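Local atomic coordinates of prolyl-ACP dehydrogenase (Oscillatoria sp., PDB entry 4IRN), a protein that oxidises prolyl-acyl carrier protein with FAD as cofactor in anatoxin-a biosynthesis and adopts the acyl-CoA dehydrogenase fold. Residues I52-A55 with Q56-I60; E70-R74 with D75-K79; C131-P134 with L135-G139; E324-L327 with R328-A332. All blocks are in the same frame, centred on the assembly; numbering follows the deposited sequence.

Contact 1: I52-A55 with Q56-I60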
loop_
_atom_site.group_PDB
_atom_site.type_symbol
_atom_site.label_atom_id
_atom_site.label_comp_id
_atom_site.label_asym_id
_atom_site.label_seq_id
_atom_site.Cartn_x
_atom_site.Cartn_y
_atom_site.Cartn_z
ATOM N N ILE A 52 3.520 -23.071 -26.045
ATOM C CA ILE A 52 3.185 -21.701 -26.467
ATOM C C ILE A 52 2.731 -21.693 -27.933
ATOM O O ILE A 52 1.658 -21.168 -28.221
ATOM C CB ILE A 52 4.344 -20.683 -26.187
ATOM C CG1 ILE A 52 4.596 -20.527 -24.670
ATOM C CG2 ILE A 52 4.092 -19.299 -26.849
ATOM C CD1 ILE A 52 5.945 -19.963 -24.285
ATOM N N GLN A 53 3.528 -22.315 -28.841
ATOM C CA GLN A 53 3.240 -22.423 -30.280
ATOM C C GLN A 53 1.895 -23.109 -30.549
ATOM O O GLN A 53 1.109 -22.606 -31.352
ATOM C CB GLN A 53 4.378 -23.138 -31.030
ATOM C CG GLN A 53 5.716 -22.384 -31.098
ATOM C CD GLN A 53 5.674 -20.988 -31.687
ATOM O OE1 GLN A 53 5.086 -20.740 -32.749
ATOM N NE2 GLN A 53 6.343 -20.053 -31.021
ATOM N N PHE A 54 1.615 -24.232 -29.845
ATOM C CA PHE A 54 0.348 -24.985 -29.937
ATOM C C PHE A 54 -0.833 -24.091 -29.553
ATOM O O PHE A 54 -1.826 -24.022 -30.282
ATOM C CB PHE A 54 0.407 -26.249 -29.042
ATOM C CG PHE A 54 -0.917 -26.802 -28.553
ATOM C CD1 PHE A 54 -1.726 -27.561 -29.390
ATOM C CD2 PHE A 54 -1.327 -26.608 -27.235
ATOM C CE1 PHE A 54 -2.948 -28.075 -28.933
ATOM C CE2 PHE A 54 -2.545 -27.126 -26.779
ATOM C CZ PHE A 54 -3.344 -27.859 -27.630
ATOM N N ALA A 55 -0.700 -23.383 -28.394
ATOM C CA ALA A 55 -1.708 -22.465 -27.851
ATOM C C ALA A 55 -1.940 -21.252 -28.750
ATOM O O ALA A 55 -3.078 -20.798 -28.874
ATOM C CB ALA A 55 -1.319 -22.026 -26.447
ATOM N N GLN A 56 -0.869 -20.727 -29.371
ATOM C CA GLN A 56 -0.940 -19.569 -30.256
ATOM C C GLN A 56 -1.509 -19.914 -31.627
ATOM O O GLN A 56 -2.107 -19.041 -32.248
ATOM C CB GLN A 56 0.438 -18.910 -30.403
ATOM C CG GLN A 56 0.842 -18.059 -29.209
ATOM C CD GLN A 56 2.233 -17.488 -29.327
ATOM O OE1 GLN A 56 3.094 -17.987 -30.071
ATOM N NE2 GLN A 56 2.497 -16.450 -28.546
ATOM N N GLN A 57 -1.306 -21.170 -32.113
ATOM C CA GLN A 57 -1.749 -21.590 -33.446
ATOM C C GLN A 57 -3.077 -22.339 -33.494
ATOM O O GLN A 57 -3.929 -22.012 -34.321
ATOM C CB GLN A 57 -0.657 -22.408 -34.152
ATOM C CG GLN A 57 0.576 -21.596 -34.559
ATOM C CD GLN A 57 1.835 -22.423 -34.713
ATOM O OE1 GLN A 57 1.870 -23.638 -34.459
ATOM N NE2 GLN A 57 2.913 -21.771 -35.118
ATOM N N SER A 58 -3.248 -23.364 -32.644
ATOM C CA SER A 58 -4.451 -24.196 -32.655
ATOM C C SER A 58 -5.484 -23.962 -31.541
ATOM O O SER A 58 -6.366 -24.802 -31.354
ATOM C CB SER A 58 -4.093 -25.674 -32.806
ATOM O OG SER A 58 -3.135 -26.078 -31.845
ATOM N N LEU A 59 -5.423 -22.814 -30.846
ATOM C CA LEU A 59 -6.403 -22.506 -29.794
ATOM C C LEU A 59 -7.167 -21.196 -30.032
ATOM O O LEU A 59 -7.970 -20.797 -29.187
ATOM C CB LEU A 59 -5.781 -22.537 -28.371
ATOM C CG LEU A 59 -5.271 -23.868 -27.802
ATOM C CD1 LEU A 59 -4.805 -23.683 -26.383
ATOM C CD2 LEU A 59 -6.342 -24.932 -27.814
ATOM N N ILE A 60 -6.932 -20.547 -31.190
ATOM C CA ILE A 60 -7.564 -19.283 -31.606
ATOM C C ILE A 60 -9.092 -19.356 -31.448
ATOM O O ILE A 60 -9.731 -20.294 -31.946
ATOM C CB ILE A 60 -7.142 -18.866 -33.060
ATOM C CG1 ILE A 60 -5.609 -18.877 -33.286
ATOM C CG2 ILE A 60 -7.801 -17.545 -33.532
ATOM C CD1 ILE A 60 -4.825 -17.676 -32.692
#

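Contact 2: E70-R74 with D75-K79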
loop_
_atom_site.group_PDB
_atom_site.type_symbol
_atom_site.label_atom_id
_atom_site.label_comp_id
_atom_site.label_asym_id
_atom_site.label_seq_id
_atom_site.Cartn_x
_atom_site.Cartn_y
_atom_site.Cartn_z
ATOM N N GLU A 70 -20.860 -15.958 -22.939
ATOM C CA GLU A 70 -20.588 -17.018 -21.960
ATOM C C GLU A 70 -20.469 -18.387 -22.639
ATOM O O GLU A 70 -21.206 -19.313 -22.298
ATOM C CB GLU A 70 -21.629 -17.036 -20.823
ATOM C CG GLU A 70 -21.743 -15.734 -20.049
ATOM C CD GLU A 70 -22.446 -15.897 -18.722
ATOM O OE1 GLU A 70 -23.691 -15.776 -18.689
ATOM O OE2 GLU A 70 -21.751 -16.134 -17.709
ATOM N N ILE A 71 -19.537 -18.512 -23.602
ATOM C CA ILE A 71 -19.336 -19.749 -24.370
ATOM C C ILE A 71 -18.106 -20.526 -23.927
ATOM O O ILE A 71 -16.986 -20.037 -24.048
ATOM C CB ILE A 71 -19.367 -19.498 -25.912
ATOM C CG1 ILE A 71 -20.692 -18.827 -26.361
ATOM C CG2 ILE A 71 -19.088 -20.787 -26.702
ATOM C CD1 ILE A 71 -20.615 -18.083 -27.712
ATOM N N PHE A 72 -18.322 -21.754 -23.442
ATOM C CA PHE A 72 -17.243 -22.661 -23.060
ATOM C C PHE A 72 -16.699 -23.291 -24.358
ATOM O O PHE A 72 -17.487 -23.792 -25.170
ATOM C CB PHE A 72 -17.747 -23.737 -22.065
ATOM C CG PHE A 72 -16.817 -24.915 -21.919
ATOM C CD1 PHE A 72 -15.656 -24.819 -21.158
ATOM C CD2 PHE A 72 -17.076 -26.109 -22.579
ATOM C CE1 PHE A 72 -14.776 -25.901 -21.054
ATOM C CE2 PHE A 72 -16.192 -27.187 -22.483
ATOM C CZ PHE A 72 -15.050 -27.077 -21.719
ATOM N N ASN A 73 -15.367 -23.258 -24.547
ATOM C CA ASN A 73 -14.720 -23.792 -25.745
ATOM C C ASN A 73 -14.410 -25.286 -25.611
ATOM O O ASN A 73 -13.326 -25.669 -25.155
ATOM C CB ASN A 73 -13.465 -22.984 -26.098
ATOM C CG ASN A 73 -12.994 -23.106 -27.535
ATOM O OD1 ASN A 73 -13.331 -24.042 -28.271
ATOM N ND2 ASN A 73 -12.155 -22.174 -27.961
ATOM N N ARG A 74 -15.371 -26.129 -26.018
ATOM C CA ARG A 74 -15.211 -27.578 -25.969
ATOM C C ARG A 74 -14.162 -28.066 -26.957
ATOM O O ARG A 74 -13.437 -29.015 -26.651
ATOM C CB ARG A 74 -16.535 -28.286 -26.206
ATOM C CG ARG A 74 -16.588 -29.654 -25.530
ATOM C CD ARG A 74 -17.908 -30.328 -25.811
ATOM N NE ARG A 74 -18.453 -31.018 -24.640
ATOM C CZ ARG A 74 -19.419 -30.534 -23.857
ATOM N NH1 ARG A 74 -19.928 -29.327 -24.085
ATOM N NH2 ARG A 74 -19.856 -31.239 -22.821
ATOM N N ASP A 75 -14.076 -27.405 -28.130
ATOM C CA ASP A 75 -13.105 -27.716 -29.179
ATOM C C ASP A 75 -11.669 -27.578 -28.661
ATOM O O ASP A 75 -10.842 -28.458 -28.901
ATOM C CB ASP A 75 -13.328 -26.834 -30.419
ATOM C CG ASP A 75 -14.261 -27.411 -31.478
ATOM O OD1 ASP A 75 -15.140 -28.249 -31.120
ATOM O OD2 ASP A 75 -14.134 -27.016 -32.652
ATOM N N ALA A 76 -11.394 -26.488 -27.922
ATOM C CA ALA A 76 -10.089 -26.196 -27.333
ATOM C C ALA A 76 -9.752 -27.144 -26.183
ATOM O O ALA A 76 -8.576 -27.469 -26.014
ATOM C CB ALA A 76 -10.027 -24.750 -26.875
ATOM N N TRP A 77 -10.770 -27.601 -25.415
ATOM C CA TRP A 77 -10.597 -28.569 -24.324
ATOM C C TRP A 77 -10.114 -29.891 -24.916
ATOM O O TRP A 77 -9.136 -30.459 -24.414
ATOM C CB TRP A 77 -11.915 -28.780 -23.543
ATOM C CG TRP A 77 -11.829 -29.768 -22.403
ATOM C CD1 TRP A 77 -11.731 -31.126 -22.499
ATOM C CD2 TRP A 77 -11.859 -29.471 -20.993
ATOM N NE1 TRP A 77 -11.663 -31.690 -21.243
ATOM C CE2 TRP A 77 -11.747 -30.701 -20.301
ATOM C CE3 TRP A 77 -11.984 -28.284 -20.245
ATOM C CZ2 TRP A 77 -11.721 -30.777 -18.901
ATOM C CZ3 TRP A 77 -11.988 -28.370 -18.857
ATOM C CH2 TRP A 77 -11.857 -29.599 -18.196
ATOM N N GLN A 78 -10.809 -30.367 -25.980
ATOM C CA GLN A 78 -10.514 -31.593 -26.734
ATOM C C GLN A 78 -9.101 -31.582 -27.309
ATOM O O GLN A 78 -8.388 -32.567 -27.178
ATOM C CB GLN A 78 -11.538 -31.796 -27.863
ATOM C CG GLN A 78 -12.937 -32.250 -27.422
ATOM C CD GLN A 78 -14.024 -32.056 -28.488
ATOM O OE1 GLN A 78 -13.767 -31.667 -29.635
ATOM N NE2 GLN A 78 -15.287 -32.116 -28.078
ATOM N N LYS A 79 -8.689 -30.459 -27.913
ATOM C CA LYS A 79 -7.355 -30.267 -28.502
ATOM C C LYS A 79 -6.245 -30.308 -27.455
ATOM O O LYS A 79 -5.185 -30.877 -27.720
ATOM C CB LYS A 79 -7.282 -28.975 -29.334
ATOM C CG LYS A 79 -7.940 -29.096 -30.690
ATOM C CD LYS A 79 -7.680 -27.872 -31.538
ATOM C CE LYS A 79 -8.357 -27.935 -32.882
ATOM N NZ LYS A 79 -7.605 -28.809 -33.820
#

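Contact 3: C131-P134 with L135-G139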
loop_
_atom_site.group_PDB
_atom_site.type_symbol
_atom_site.label_atom_id
_atom_site.label_comp_id
_atom_site.label_asym_id
_atom_site.label_seq_id
_atom_site.Cartn_x
_atom_site.Cartn_y
_atom_site.Cartn_z
ATOM N N CYS A 131 -9.589 -32.886 -8.962
ATOM C CA CYS A 131 -10.289 -34.129 -9.256
ATOM C C CYS A 131 -9.365 -35.302 -9.572
ATOM O O CYS A 131 -9.453 -36.324 -8.889
ATOM C CB CYS A 131 -11.321 -33.914 -10.355
ATOM S SG CYS A 131 -12.451 -32.537 -10.044
ATOM N N GLU A 132 -8.501 -35.170 -10.604
ATOM C CA GLU A 132 -7.573 -36.236 -11.008
ATOM C C GLU A 132 -6.544 -36.556 -9.923
ATOM O O GLU A 132 -6.299 -37.736 -9.659
ATOM C CB GLU A 132 -6.856 -35.907 -12.330
ATOM C CG GLU A 132 -7.724 -35.910 -13.580
ATOM C CD GLU A 132 -6.980 -35.658 -14.879
ATOM O OE1 GLU A 132 -5.882 -35.068 -14.839
ATOM O OE2 GLU A 132 -7.513 -36.020 -15.948
ATOM N N MET A 133 -5.936 -35.514 -9.312
ATOM C CA MET A 133 -4.927 -35.666 -8.257
ATOM C C MET A 133 -5.406 -36.400 -6.984
ATOM O O MET A 133 -4.758 -37.386 -6.625
ATOM C CB MET A 133 -4.229 -34.346 -7.923
ATOM C CG MET A 133 -3.237 -33.885 -8.972
ATOM S SD MET A 133 -2.033 -35.102 -9.569
ATOM C CE MET A 133 -1.218 -35.585 -8.052
ATOM N N PRO A 134 -6.523 -36.000 -6.303
ATOM C CA PRO A 134 -6.981 -36.779 -5.136
ATOM C C PRO A 134 -7.328 -38.239 -5.480
ATOM O O PRO A 134 -7.105 -39.123 -4.645
ATOM C CB PRO A 134 -8.211 -36.009 -4.649
ATOM C CG PRO A 134 -8.666 -35.232 -5.815
ATOM C CD PRO A 134 -7.431 -34.866 -6.568
ATOM N N LEU A 135 -7.849 -38.495 -6.708
ATOM C CA LEU A 135 -8.172 -39.836 -7.222
ATOM C C LEU A 135 -6.883 -40.679 -7.374
ATOM O O LEU A 135 -6.877 -41.854 -7.017
ATOM C CB LEU A 135 -8.949 -39.735 -8.561
ATOM C CG LEU A 135 -9.245 -41.016 -9.371
ATOM C CD1 LEU A 135 -10.047 -42.024 -8.572
ATOM C CD2 LEU A 135 -10.002 -40.681 -10.633
ATOM N N LEU A 136 -5.795 -40.062 -7.881
ATOM C CA LEU A 136 -4.503 -40.722 -8.061
ATOM C C LEU A 136 -3.877 -41.115 -6.707
ATOM O O LEU A 136 -3.315 -42.209 -6.581
ATOM C CB LEU A 136 -3.556 -39.812 -8.888
ATOM C CG LEU A 136 -2.092 -40.266 -9.066
ATOM C CD1 LEU A 136 -1.999 -41.538 -9.887
ATOM C CD2 LEU A 136 -1.269 -39.185 -9.705
ATOM N N THR A 137 -4.010 -40.228 -5.702
ATOM C CA THR A 137 -3.458 -40.390 -4.358
ATOM C C THR A 137 -4.279 -41.303 -3.448
ATOM O O THR A 137 -3.704 -42.198 -2.829
ATOM C CB THR A 137 -3.181 -39.013 -3.743
ATOM O OG1 THR A 137 -2.355 -38.277 -4.649
ATOM C CG2 THR A 137 -2.506 -39.088 -2.367
ATOM N N PHE A 138 -5.598 -41.083 -3.354
ATOM C CA PHE A 138 -6.460 -41.845 -2.445
ATOM C C PHE A 138 -7.263 -43.007 -3.052
ATOM O O PHE A 138 -7.803 -43.831 -2.308
ATOM C CB PHE A 138 -7.372 -40.889 -1.651
ATOM C CG PHE A 138 -6.626 -39.836 -0.860
ATOM C CD1 PHE A 138 -6.213 -40.084 0.443
ATOM C CD2 PHE A 138 -6.353 -38.590 -1.414
ATOM C CE1 PHE A 138 -5.523 -39.114 1.170
ATOM C CE2 PHE A 138 -5.660 -37.626 -0.687
ATOM C CZ PHE A 138 -5.252 -37.893 0.601
ATOM N N GLY A 139 -7.346 -43.065 -4.373
ATOM C CA GLY A 139 -8.100 -44.103 -5.063
ATOM C C GLY A 139 -7.450 -45.469 -5.041
ATOM O O GLY A 139 -6.219 -45.586 -5.011
#

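Contact 4: E324-L327 with R328-A332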
loop_
_atom_site.group_PDB
_atom_site.type_symbol
_atom_site.label_atom_id
_atom_site.label_comp_id
_atom_site.label_asym_id
_atom_site.label_seq_id
_atom_site.Cartn_x
_atom_site.Cartn_y
_atom_site.Cartn_z
ATOM N N GLU A 324 7.103 -2.488 -11.152
ATOM C CA GLU A 324 6.262 -3.211 -10.184
ATOM C C GLU A 324 5.728 -4.520 -10.781
ATOM O O GLU A 324 5.697 -5.544 -10.095
ATOM C CB GLU A 324 5.107 -2.336 -9.663
ATOM C CG GLU A 324 5.539 -1.225 -8.714
ATOM C CD GLU A 324 6.124 -1.635 -7.374
ATOM O OE1 GLU A 324 5.759 -2.715 -6.856
ATOM O OE2 GLU A 324 6.922 -0.847 -6.818
ATOM N N MET A 325 5.357 -4.491 -12.077
ATOM C CA MET A 325 4.893 -5.668 -12.820
ATOM C C MET A 325 6.011 -6.711 -12.905
ATOM O O MET A 325 5.741 -7.902 -12.745
ATOM C CB MET A 325 4.396 -5.288 -14.229
ATOM C CG MET A 325 2.974 -4.764 -14.249
ATOM S SD MET A 325 2.456 -4.190 -15.885
ATOM C CE MET A 325 1.768 -5.650 -16.515
ATOM N N LYS A 326 7.265 -6.251 -13.114
ATOM C CA LYS A 326 8.465 -7.090 -13.178
ATOM C C LYS A 326 8.754 -7.768 -11.828
ATOM O O LYS A 326 8.941 -8.986 -11.794
ATOM C CB LYS A 326 9.685 -6.297 -13.706
ATOM C CG LYS A 326 10.985 -7.109 -13.835
ATOM C CD LYS A 326 10.911 -8.253 -14.850
ATOM C CE LYS A 326 12.186 -9.053 -14.863
ATOM N NZ LYS A 326 12.101 -10.205 -15.794
ATOM N N LEU A 327 8.769 -6.987 -10.727
ATOM C CA LEU A 327 8.993 -7.499 -9.365
ATOM C C LEU A 327 7.965 -8.572 -9.017
ATOM O O LEU A 327 8.350 -9.646 -8.550
ATOM C CB LEU A 327 8.960 -6.372 -8.309
ATOM C CG LEU A 327 10.103 -5.337 -8.337
ATOM C CD1 LEU A 327 9.690 -4.068 -7.646
ATOM C CD2 LEU A 327 11.359 -5.874 -7.673
ATOM N N ARG A 328 6.671 -8.297 -9.288
ATOM C CA ARG A 328 5.575 -9.228 -9.030
ATOM C C ARG A 328 5.695 -10.528 -9.820
ATOM O O ARG A 328 5.464 -11.596 -9.253
ATOM C CB ARG A 328 4.218 -8.566 -9.285
ATOM C CG ARG A 328 3.804 -7.696 -8.135
ATOM C CD ARG A 328 2.359 -7.331 -8.204
ATOM N NE ARG A 328 2.244 -5.909 -7.947
ATOM C CZ ARG A 328 2.067 -4.993 -8.886
ATOM N NH1 ARG A 328 1.941 -5.351 -10.157
ATOM N NH2 ARG A 328 2.023 -3.711 -8.569
ATOM N N LEU A 329 6.079 -10.438 -11.106
ATOM C CA LEU A 329 6.251 -11.584 -11.995
ATOM C C LEU A 329 7.330 -12.540 -11.488
ATOM O O LEU A 329 7.106 -13.752 -11.471
ATOM C CB LEU A 329 6.540 -11.125 -13.441
ATOM C CG LEU A 329 6.832 -12.222 -14.488
ATOM C CD1 LEU A 329 5.574 -13.021 -14.831
ATOM C CD2 LEU A 329 7.416 -11.635 -15.736
ATOM N N GLU A 330 8.476 -11.988 -11.053
ATOM C CA GLU A 330 9.607 -12.761 -10.529
ATOM C C GLU A 330 9.301 -13.401 -9.182
ATOM O O GLU A 330 9.770 -14.507 -8.927
ATOM C CB GLU A 330 10.906 -11.936 -10.501
ATOM C CG GLU A 330 11.379 -11.496 -11.884
ATOM C CD GLU A 330 11.640 -12.579 -12.921
ATOM O OE1 GLU A 330 12.271 -13.605 -12.577
ATOM O OE2 GLU A 330 11.227 -12.389 -14.087
ATOM N N ASN A 331 8.491 -12.732 -8.348
ATOM C CA ASN A 331 8.041 -13.242 -7.049
ATOM C C ASN A 331 7.040 -14.383 -7.233
ATOM O O ASN A 331 7.088 -15.362 -6.491
ATOM C CB ASN A 331 7.385 -12.146 -6.227
ATOM C CG ASN A 331 8.337 -11.210 -5.519
ATOM O OD1 ASN A 331 9.293 -11.644 -4.867
ATOM N ND2 ASN A 331 8.047 -9.901 -5.585
ATOM N N ALA A 332 6.117 -14.237 -8.209
ATOM C CA ALA A 332 5.103 -15.234 -8.562
ATOM C C ALA A 332 5.791 -16.528 -9.023
ATOM O O ALA A 332 5.398 -17.616 -8.599
ATOM C CB ALA A 332 4.190 -14.703 -9.659
#

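Contact 1: I52-A55 with Q56-I60
Ser58 and Phe54 meet near the C-terminal end of helix 42-58, where one carbonyl oxygen receives two bonds from a single residue. Phe54 O accepts from Ser58 N at 2.8 Å and from Ser58 OG at 2.9 Å, the two donors arriving from opposite faces of the carbonyl plane. The hydroxyl can reach back because OG is tucked between its own backbone N and carbonyl carbon (chi1 52°). That position also sets Ser58 OG 3.2 Å from CD1 of the Phe54 ring, at an oblique approach. Farther round the same ring, Leu59 CD1 lies 4.1 Å from Phe54 CE2, and the same Leu59 CD1 is 3.9 Å from Ala55 CB. Phe54 CG stands anti to the backbone N (chi1 155°), a setting that swings the ring forward along the helix toward these partners; beyond the two segments the ring stacks on Phe83, and Leu59 packs on Cys80 of helix 74-83. The glutamines form the other flank. Gln56, extended beyond CG, runs alongside Ile52 and lays its amide carbon CD 3.6 Å from Ile52 CG2, while both side chains touch Tyr113 of helix 101-114. Gln53 instead bends at chi2, and its amide plane is turned 70° from that of Gln57; Gln53 OE1 and Gln57 NE2 come within 3.4 Å, but the angle is too poor for a bond. Polar grip is thus concentrated at Phe54 O, where the serine hydroxyl adds a second donor, whereas the glutamine flank relies on backbone bonds and aliphatic contact.

Contact 2: E70-R74 with D75-K79
Asn73 and Ala76 come together where an irregular stretch, 70-74, turns into helix 74-83. The backbone is extended at Phe72 and Asn73 and turns helical at Arg74. Two main-chain bonds then close the first turn: Trp77 N donates to Asn73 O at 3.2 Å and Gln78 N to Arg74 O at 3.0 Å. Asn73 occupies the N-cap position, and its side chain takes up an amide of the first turn: Ala76 N bonds to Asn73 OD1 at 3.1 Å, coming from above the amide plane, 69° out of it. The carboxamide also rests on the alanine methyl, with Asn73 CG and Ala76 CB 3.5 Å apart. This is a side-chain N-cap, here at the start of a helix in the N-terminal part of the acyl-CoA dehydrogenase fold. On another side of the turn, Phe72 carries its ring forward with CG anti to the backbone N (chi1 164°), and its edge reaches the indole: Phe72 CZ is 3.6 Å from Trp77 CE3. The Phe72 ring and the six-membered ring of Trp77 are inclined at 58°. Trp77 then passes into the interior, packing on Leu120 and Met124 of helix 118-138 and meeting His127 edge-to-face, its side chain about 11 Å from a bound FAD. Nearer the surface, the aliphatic part of Arg74 brushes the Gln78 amide, Arg74 CG lying 3.8 Å from Gln78 NE2.

Contact 3: C131-P134 with L135-G139
Phe138 N donates to Pro134 O at 2.8 Å with an N-H...O angle of 165°, a nearly straight bond in the final turn of helix 118-138. One residue earlier, Met133 O accepts twice from Thr137: from its backbone N at 3.1 Å, almost in line with the C=O, and from its hydroxyl OG1 at 3.2 Å, 38° out of the carbonyl plane. With OG1 anti to the carbonyl carbon (chi1 -54°), the threonine hydroxyl lies beside its own N and can turn back to the preceding turn. Leu136 N bonds to Glu132 O, but Leu135 N reaches Cys131 O only weakly, at 3.5 Å. Pro134 has no N-H to offer and kinks the helix here. Outward from this backbone ladder, Met133 folds over twice, at chi2 and chi3, and runs beside Leu136, bringing its methyl CE to 4.0 Å from Leu136 CD2. The Phe138 ring turns its edge to Pro134 O, which lies near the ring plane 3.4 Å from CD2, while Thr137 CG2 lies over one face, displaced toward the rim. Beyond the segments, that ring meets His274 edge-to-face, and Leu135 packs on Tyr147 and Leu148 of helix 141-153. Cys131 touches His160, an FAD-binding residue, with the Cys131 side chain about 7 Å from a bound FAD. The whole is a proline-kinked helix end within the helical N-terminal region of the acyl-CoA dehydrogenase fold.

Contact 4: E324-L327 with R328-A332
Arg328 folds back over Glu324 within helix 316-344. Its guanidinium lies with one face over Glu324 O, which sits toward the rim of that face, and NH2 comes 3.5 Å from Glu324 CB. The Glu324 carboxylate is not its partner: OE1 is 4.2 Å from Arg328 NH2 and well out of the guanidinium plane, leaving only a charge attraction. Instead the arginine is gripped by helix 350-375, through Ser367 and a salt bridge to Glu370, while Glu324 pairs with Arg407 of the second subunit. The tightly packed part is made by Met325, Leu327, Leu329 and Asn331, all buried; on a different face from Arg328, Met325 and Leu329 pack on Leu295 of helix 285-304. The charged side chains, by contrast, are all partly exposed. Lys326 starts with CG anti to the backbone N (chi1 -179°) and bends once, at chi2, which carries the ammonium along the helix to Glu330; NZ and OE2 form a salt bridge at 2.9 Å, the nitrogen lying 47° out of the carboxylate plane. Met355 of the second subunit packs on both. Backbone bonds run throughout, including Arg328 N to Glu324 O at 3.0 Å. The ionic groups are therefore divided: Lys326 and Glu330 probably offset much of each other's charge, whereas Glu324 and Arg328 spend their strongest bonds elsewhere, probably helping to join this helix to its own subunit and the next.

How the contacts relate
All four contacts are local, each made by two adjoining segments, so none closes a loop; they follow in series, and none nests in or crosses another. Contact 1 lies near the C-terminal end of helix 42-58; a short helix, 63-69, leads to contact 2, which opens helix 74-83. These two touch, Leu59 CD2 meeting Ala76 CB at 3.8 Å, and so join the first and third helices of the N-terminal region. Contact 3 ends helix 118-138, on which Trp77 of contact 2 packs nearer its N terminus, although the contacts stay about 7 Å apart at their nearest atoms. Contact 4, in the C-terminal region, lies across the chain's centre from contact 3 and alone reaches a second subunit.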